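Local coordinates for adherence and virulence protein A (Streptococcus pneumoniae, PDB 6PON) that probably binds human fibronectin and thereby helps the pneumococcus adhere to host cells and tissue, at residues H10-E13 with E14-E18; E209-R212 with I213-E217. One frame throughout, in Å; residues are numbered along the deposited sequence.

Contact 1: H10-E13 with E14-E18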
ATOM      1  N   HIS B  10     -19.714  13.989  -0.775  1.00 25.19           N
ATOM      2  CA  HIS B  10     -20.544  13.288   0.196  1.00 25.02           C
ATOM      3  C   HIS B  10     -21.881  13.988   0.391  1.00 25.90           C
ATOM      4  O   HIS B  10     -22.936  13.346   0.325  1.00 26.82           O
ATOM      5  CB  HIS B  10     -19.793  13.133   1.521  1.00 24.46           C
ATOM      6  CG  HIS B  10     -18.742  12.069   1.482  1.00 24.72           C
ATOM      7  ND1 HIS B  10     -18.928  10.812   2.018  1.00 26.30           N
ATOM      8  CD2 HIS B  10     -17.505  12.061   0.931  1.00 23.18           C
ATOM      9  CE1 HIS B  10     -17.844  10.088   1.820  1.00 25.83           C
ATOM     10  NE2 HIS B  10     -16.969  10.819   1.154  1.00 25.09           N
ATOM     11  N   ILE B  11     -21.871  15.307   0.609  1.00 26.04           N
ATOM     12  CA  ILE B  11     -23.130  15.953   0.972  1.00 29.20           C
ATOM     13  C   ILE B  11     -24.081  16.036  -0.219  1.00 25.86           C
ATOM     14  O   ILE B  11     -25.306  16.048  -0.039  1.00 25.80           O
ATOM     15  CB  ILE B  11     -22.892  17.343   1.594  1.00 29.82           C
ATOM     16  CG1 ILE B  11     -24.192  17.817   2.283  1.00 29.05           C
ATOM     17  CG2 ILE B  11     -22.429  18.335   0.529  1.00 25.87           C
ATOM     18  CD1 ILE B  11     -24.007  18.920   3.330  1.00 24.43           C
ATOM     19  N   VAL B  12     -23.557  16.074  -1.444  1.00 26.97           N
ATOM     20  CA  VAL B  12     -24.457  16.230  -2.578  1.00 27.49           C
ATOM     21  C   VAL B  12     -25.268  14.961  -2.770  1.00 28.56           C
ATOM     22  O   VAL B  12     -26.390  15.005  -3.293  1.00 27.21           O
ATOM     23  CB  VAL B  12     -23.685  16.622  -3.849  1.00 27.40           C
ATOM     24  CG1 VAL B  12     -22.932  15.444  -4.389  1.00 27.13           C
ATOM     25  CG2 VAL B  12     -24.639  17.154  -4.908  1.00 28.78           C
ATOM     26  N   GLU B  13     -24.741  13.820  -2.309  1.00 26.93           N
ATOM     27  CA  GLU B  13     -25.524  12.587  -2.316  1.00 27.39           C
ATOM     28  C   GLU B  13     -26.699  12.666  -1.342  1.00 26.12           C
ATOM     29  O   GLU B  13     -27.809  12.218  -1.669  1.00 27.04           O
ATOM     30  CB  GLU B  13     -24.625  11.393  -1.994  1.00 24.54           C
ATOM     31  CG  GLU B  13     -25.366  10.082  -2.070  1.00 39.87           C
ATOM     32  CD  GLU B  13     -25.830   9.774  -3.481  1.00 49.87           C
ATOM     33  OE1 GLU B  13     -27.020   9.440  -3.679  1.00 49.81           O
ATOM     34  OE2 GLU B  13     -25.021   9.849  -4.427  1.00 47.34           O
ATOM     35  N   GLU B  14     -26.475  13.233  -0.144  1.00 23.38           N
ATOM     36  CA  GLU B  14     -27.564  13.471   0.807  1.00 27.24           C
ATOM     37  C   GLU B  14     -28.590  14.448   0.241  1.00 28.53           C
ATOM     38  O   GLU B  14     -29.803  14.262   0.405  1.00 27.88           O
ATOM     39  CB  GLU B  14     -27.035  14.034   2.135  1.00 24.56           C
ATOM     40  CG  GLU B  14     -26.054  13.172   2.931  1.00 34.56           C
ATOM     41  CD  GLU B  14     -25.614  13.852   4.241  1.00 43.69           C
ATOM     42  OE1 GLU B  14     -25.944  15.054   4.448  1.00 41.28           O
ATOM     43  OE2 GLU B  14     -24.953  13.178   5.066  1.00 42.40           O
ATOM     44  N   LEU B  15     -28.115  15.543  -0.364  1.00 24.95           N
ATOM     45  CA  LEU B  15     -29.041  16.540  -0.884  1.00 28.53           C
ATOM     46  C   LEU B  15     -29.881  15.926  -1.987  1.00 26.72           C
ATOM     47  O   LEU B  15     -31.085  16.173  -2.074  1.00 26.38           O
ATOM     48  CB  LEU B  15     -28.289  17.772  -1.396  1.00 22.80           C
ATOM     49  CG  LEU B  15     -27.384  18.548  -0.430  1.00 25.22           C
ATOM     50  CD1 LEU B  15     -26.665  19.701  -1.128  1.00 19.03           C
ATOM     51  CD2 LEU B  15     -28.158  19.053   0.752  1.00 20.84           C
ATOM     52  N   ARG B  16     -29.265  15.072  -2.803  1.00 26.78           N
ATOM     53  CA  ARG B  16     -29.991  14.419  -3.879  1.00 28.58           C
ATOM     54  C   ARG B  16     -31.149  13.598  -3.326  1.00 35.68           C
ATOM     55  O   ARG B  16     -32.315  13.808  -3.701  1.00 32.81           O
ATOM     56  CB  ARG B  16     -29.033  13.546  -4.678  1.00 30.94           C
ATOM     57  CG  ARG B  16     -29.524  13.163  -6.039  1.00 34.92           C
ATOM     58  CD  ARG B  16     -28.484  12.308  -6.737  1.00 40.07           C
ATOM     59  NE  ARG B  16     -27.340  13.084  -7.208  1.00 41.92           N
ATOM     60  CZ  ARG B  16     -26.088  12.946  -6.770  1.00 42.02           C
ATOM     61  NH1 ARG B  16     -25.793  12.058  -5.833  1.00 44.34           N
ATOM     62  NH2 ARG B  16     -25.120  13.701  -7.280  1.00 36.74           N
ATOM     63  N   SER B  17     -30.854  12.689  -2.393  1.00 27.83           N
ATOM     64  CA  SER B  17     -31.893  11.780  -1.936  1.00 29.78           C
ATOM     65  C   SER B  17     -32.909  12.472  -1.030  1.00 30.71           C
ATOM     66  O   SER B  17     -34.021  11.960  -0.861  1.00 29.18           O
ATOM     67  CB  SER B  17     -31.265  10.565  -1.234  1.00 28.97           C
ATOM     68  OG  SER B  17     -31.129  10.759   0.161  1.00 37.28           O
ATOM     69  N   GLU B  18     -32.578  13.619  -0.449  1.00 32.68           N
ATOM     70  CA  GLU B  18     -33.595  14.282   0.356  1.00 31.86           C
ATOM     71  C   GLU B  18     -34.454  15.242  -0.447  1.00 30.99           C
ATOM     72  O   GLU B  18     -35.593  15.502  -0.052  1.00 33.19           O
ATOM     73  CB  GLU B  18     -32.966  15.023   1.532  1.00 30.47           C
ATOM     74  CG  GLU B  18     -32.433  14.082   2.583  1.00 39.60           C
ATOM     75  CD  GLU B  18     -33.370  13.953   3.772  1.00 41.21           C
ATOM     76  OE1 GLU B  18     -33.744  12.810   4.094  1.00 44.63           O
ATOM     77  OE2 GLU B  18     -33.734  14.968   4.394  1.00 45.89           O
TER
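E13 and R16 meet one helical turn apart because each sends CG out anti to its backbone nitrogen (chi1 -177° and -162°) and then bends farther along, E13 at chi2 and R16 at chi3. The bends bring E13 OE2 to 2.7 Å from R16 NH1, a salt bridge in which the acid lies at the edge of the guanidinium, near its plane, while the two flat groups are turned 52° against each other. V12 O sits over one face of the same guanidinium, offset toward its rim. R16 NE also donates to the carbonyl of I91, on the edge strand 87-93 that V12 touches, and this bond and the salt bridge probably restrict the guanidinium's rotation. On another side of the turn, I11 CG1 packs 4.3 Å from L15 CG, and L15 continues onto I59 and L61. The E14 chain, extended beyond CG, brings OE1 to 3.9 Å from I11 CG1, but its OE2 accepts a bond from L255 N of the second subunit. The helical i+4 to i backbone bonds continue, with L15 N bonded to I11 O (2.9 Å) and R16 N to V12 O (2.9 Å). Here is an i to i+3 ion pair and, on a different face, an i to i+4 apolar pair, on the N-terminal helix of an NFACT-family domain, packed between its β-sheets and the partner chain.

Contact 2: E209-R212 with I213-E217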
ATOM      1  N   GLU B 209      -4.658  13.824   5.255  1.00 21.90           N
ATOM      2  CA  GLU B 209      -5.183  12.522   5.644  1.00 21.97           C
ATOM      3  C   GLU B 209      -4.860  11.474   4.594  1.00 20.47           C
ATOM      4  O   GLU B 209      -4.415  10.374   4.928  1.00 24.31           O
ATOM      5  CB  GLU B 209      -6.693  12.598   5.869  1.00 20.79           C
ATOM      6  CG  GLU B 209      -7.343  11.234   6.103  1.00 23.37           C
ATOM      7  CD  GLU B 209      -7.000  10.624   7.457  1.00 24.43           C
ATOM      8  OE1 GLU B 209      -6.316  11.294   8.263  1.00 27.41           O
ATOM      9  OE2 GLU B 209      -7.440   9.483   7.728  1.00 21.53           O
ATOM     10  N   LEU B 210      -5.059  11.801   3.319  1.00 18.65           N
ATOM     11  CA  LEU B 210      -4.690  10.867   2.268  1.00 17.69           C
ATOM     12  C   LEU B 210      -3.192  10.582   2.299  1.00 23.74           C
ATOM     13  O   LEU B 210      -2.776   9.415   2.249  1.00 25.66           O
ATOM     14  CB  LEU B 210      -5.113  11.399   0.906  1.00 15.32           C
ATOM     15  CG  LEU B 210      -4.948  10.407  -0.250  1.00 18.48           C
ATOM     16  CD1 LEU B 210      -5.608   9.063   0.062  1.00 16.60           C
ATOM     17  CD2 LEU B 210      -5.460  10.978  -1.583  1.00 16.48           C
ATOM     18  N   GLU B 211      -2.362  11.633   2.376  1.00 20.39           N
ATOM     19  CA  GLU B 211      -0.924  11.412   2.493  1.00 22.74           C
ATOM     20  C   GLU B 211      -0.616  10.467   3.649  1.00 22.76           C
ATOM     21  O   GLU B 211       0.166   9.519   3.497  1.00 21.12           O
ATOM     22  CB  GLU B 211      -0.154  12.726   2.679  1.00 25.78           C
ATOM     23  CG  GLU B 211       1.368  12.485   2.957  1.00 27.55           C
ATOM     24  CD  GLU B 211       2.192  13.746   3.295  1.00 33.29           C
ATOM     25  OE1 GLU B 211       1.804  14.879   2.944  1.00 31.43           O
ATOM     26  OE2 GLU B 211       3.269  13.592   3.909  1.00 47.63           O
ATOM     27  N   ARG B 212      -1.241  10.700   4.808  1.00 20.34           N
ATOM     28  CA  ARG B 212      -0.983   9.844   5.961  1.00 23.80           C
ATOM     29  C   ARG B 212      -1.425   8.417   5.697  1.00 23.00           C
ATOM     30  O   ARG B 212      -0.786   7.469   6.163  1.00 26.50           O
ATOM     31  CB  ARG B 212      -1.698  10.376   7.196  1.00 24.43           C
ATOM     32  CG  ARG B 212      -1.354   9.606   8.451  1.00 23.86           C
ATOM     33  CD  ARG B 212      -2.436   9.783   9.510  1.00 31.25           C
ATOM     34  NE  ARG B 212      -3.735   9.310   9.029  1.00 31.29           N
ATOM     35  CZ  ARG B 212      -4.141   8.043   9.096  1.00 30.87           C
ATOM     36  NH1 ARG B 212      -3.341   7.122   9.627  1.00 28.95           N
ATOM     37  NH2 ARG B 212      -5.338   7.696   8.622  1.00 22.19           N
ATOM     38  N   ILE B 213      -2.513   8.247   4.952  1.00 23.59           N
ATOM     39  CA  ILE B 213      -3.045   6.915   4.716  1.00 21.67           C
ATOM     40  C   ILE B 213      -2.087   6.110   3.860  1.00 22.60           C
ATOM     41  O   ILE B 213      -1.811   4.941   4.152  1.00 25.16           O
ATOM     42  CB  ILE B 213      -4.435   7.019   4.078  1.00 20.79           C
ATOM     43  CG1 ILE B 213      -5.451   7.405   5.147  1.00 23.73           C
ATOM     44  CG2 ILE B 213      -4.801   5.731   3.338  1.00 17.36           C
ATOM     45  CD1 ILE B 213      -6.855   7.636   4.589  1.00 25.24           C
ATOM     46  N   LEU B 214      -1.556   6.725   2.803  1.00 19.90           N
ATOM     47  CA  LEU B 214      -0.690   5.999   1.887  1.00 19.07           C
ATOM     48  C   LEU B 214       0.644   5.674   2.555  1.00 21.79           C
ATOM     49  O   LEU B 214       1.174   4.571   2.388  1.00 23.68           O
ATOM     50  CB  LEU B 214      -0.500   6.809   0.597  1.00 16.07           C
ATOM     51  CG  LEU B 214      -1.753   7.195  -0.193  1.00 23.13           C
ATOM     52  CD1 LEU B 214      -1.523   8.367  -1.178  1.00 20.67           C
ATOM     53  CD2 LEU B 214      -2.294   5.993  -0.936  1.00 23.32           C
ATOM     54  N   VAL B 215       1.183   6.617   3.337  1.00 24.92           N
ATOM     55  CA  VAL B 215       2.372   6.352   4.146  1.00 20.79           C
ATOM     56  C   VAL B 215       2.138   5.159   5.065  1.00 24.12           C
ATOM     57  O   VAL B 215       2.886   4.171   5.042  1.00 26.10           O
ATOM     58  CB  VAL B 215       2.757   7.609   4.942  1.00 20.45           C
ATOM     59  CG1 VAL B 215       3.701   7.259   6.095  1.00 17.58           C
ATOM     60  CG2 VAL B 215       3.386   8.634   4.000  1.00 19.34           C
ATOM     61  N   SER B 216       1.074   5.221   5.855  1.00 21.72           N
ATOM     62  CA  SER B 216       0.758   4.136   6.773  1.00 22.91           C
ATOM     63  C   SER B 216       0.552   2.812   6.038  1.00 21.30           C
ATOM     64  O   SER B 216       0.985   1.759   6.511  1.00 28.22           O
ATOM     65  CB  SER B 216      -0.477   4.507   7.595  1.00 18.29           C
ATOM     66  OG  SER B 216      -0.852   3.433   8.437  1.00 25.30           O
ATOM     67  N   GLU B 217      -0.100   2.842   4.882  1.00 23.81           N
ATOM     68  CA  GLU B 217      -0.348   1.603   4.153  1.00 25.39           C
ATOM     69  C   GLU B 217       0.947   1.015   3.621  1.00 22.91           C
ATOM     70  O   GLU B 217       1.122  -0.207   3.600  1.00 22.68           O
ATOM     71  CB  GLU B 217      -1.316   1.855   3.000  1.00 27.10           C
ATOM     72  CG  GLU B 217      -1.720   0.579   2.272  1.00 31.42           C
ATOM     73  CD  GLU B 217      -2.381  -0.411   3.213  1.00 36.12           C
ATOM     74  OE1 GLU B 217      -1.984  -1.601   3.178  1.00 43.43           O
ATOM     75  OE2 GLU B 217      -3.268   0.014   4.007  1.00 34.10           O
TER
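Local contacts between side chains three and four residues apart make up this example, midway along the helix 204-225, which lies against the second subunit. I213 is the hub. Its CG1, held beside the backbone nitrogen and anti to the carbonyl carbon (chi1 -76°), rests 3.2 Å from E209 O, and CD1 reaches on to 3.7 Å from E209 OE2. R212 NH2 comes to 3.5 Å from the same I213 CG1, next to the carboxylate, so the isoleucine runs alongside the E209-R212 ion pair. In that pair R212 NH2 donates to E209 OE2 at 2.9 Å, nearly straight (164°); the oxygen lies close to the guanidinium plane, yet is met from above the carboxylate plane. A weak second bond runs from R212 NE to E209 OE1. L210 CG packs 4.1 Å from L214 CD1, while E211 OE1 takes a bond from A192 N. I213 packs on F225 and E209 on F244, both of the second subunit. Four i+4 to i backbone bonds underlie this, from I213 N to E209 O through S216 N to R212 O, the first more bent than the others. This is an α-helix with an i to i+3 glutamate-arginine bridge flanked by the isoleucine at i+4.

Followed from the N terminus, the chain enters contact 1 almost at once, on helix 5-19, then builds the four-stranded sheet, helix 74-83, the five-stranded sheet and helices 178-187 and 192-198 before it reaches contact 2 on helix 204-225. Each contact joins directly consecutive segments, so neither closes a loop; the two stand in series, without nesting or crossing. The centres of contacts 1 and 2 lie about 27 Å apart. The nearest atoms of contacts 1 and 2 are about 11 Å apart, so they do not touch. Contact 1 ties its helix to strands of both sheets, whereas contact 2 belongs to the helical part, where it meets helix 192-198. What they share is the second subunit, which packs against both helices.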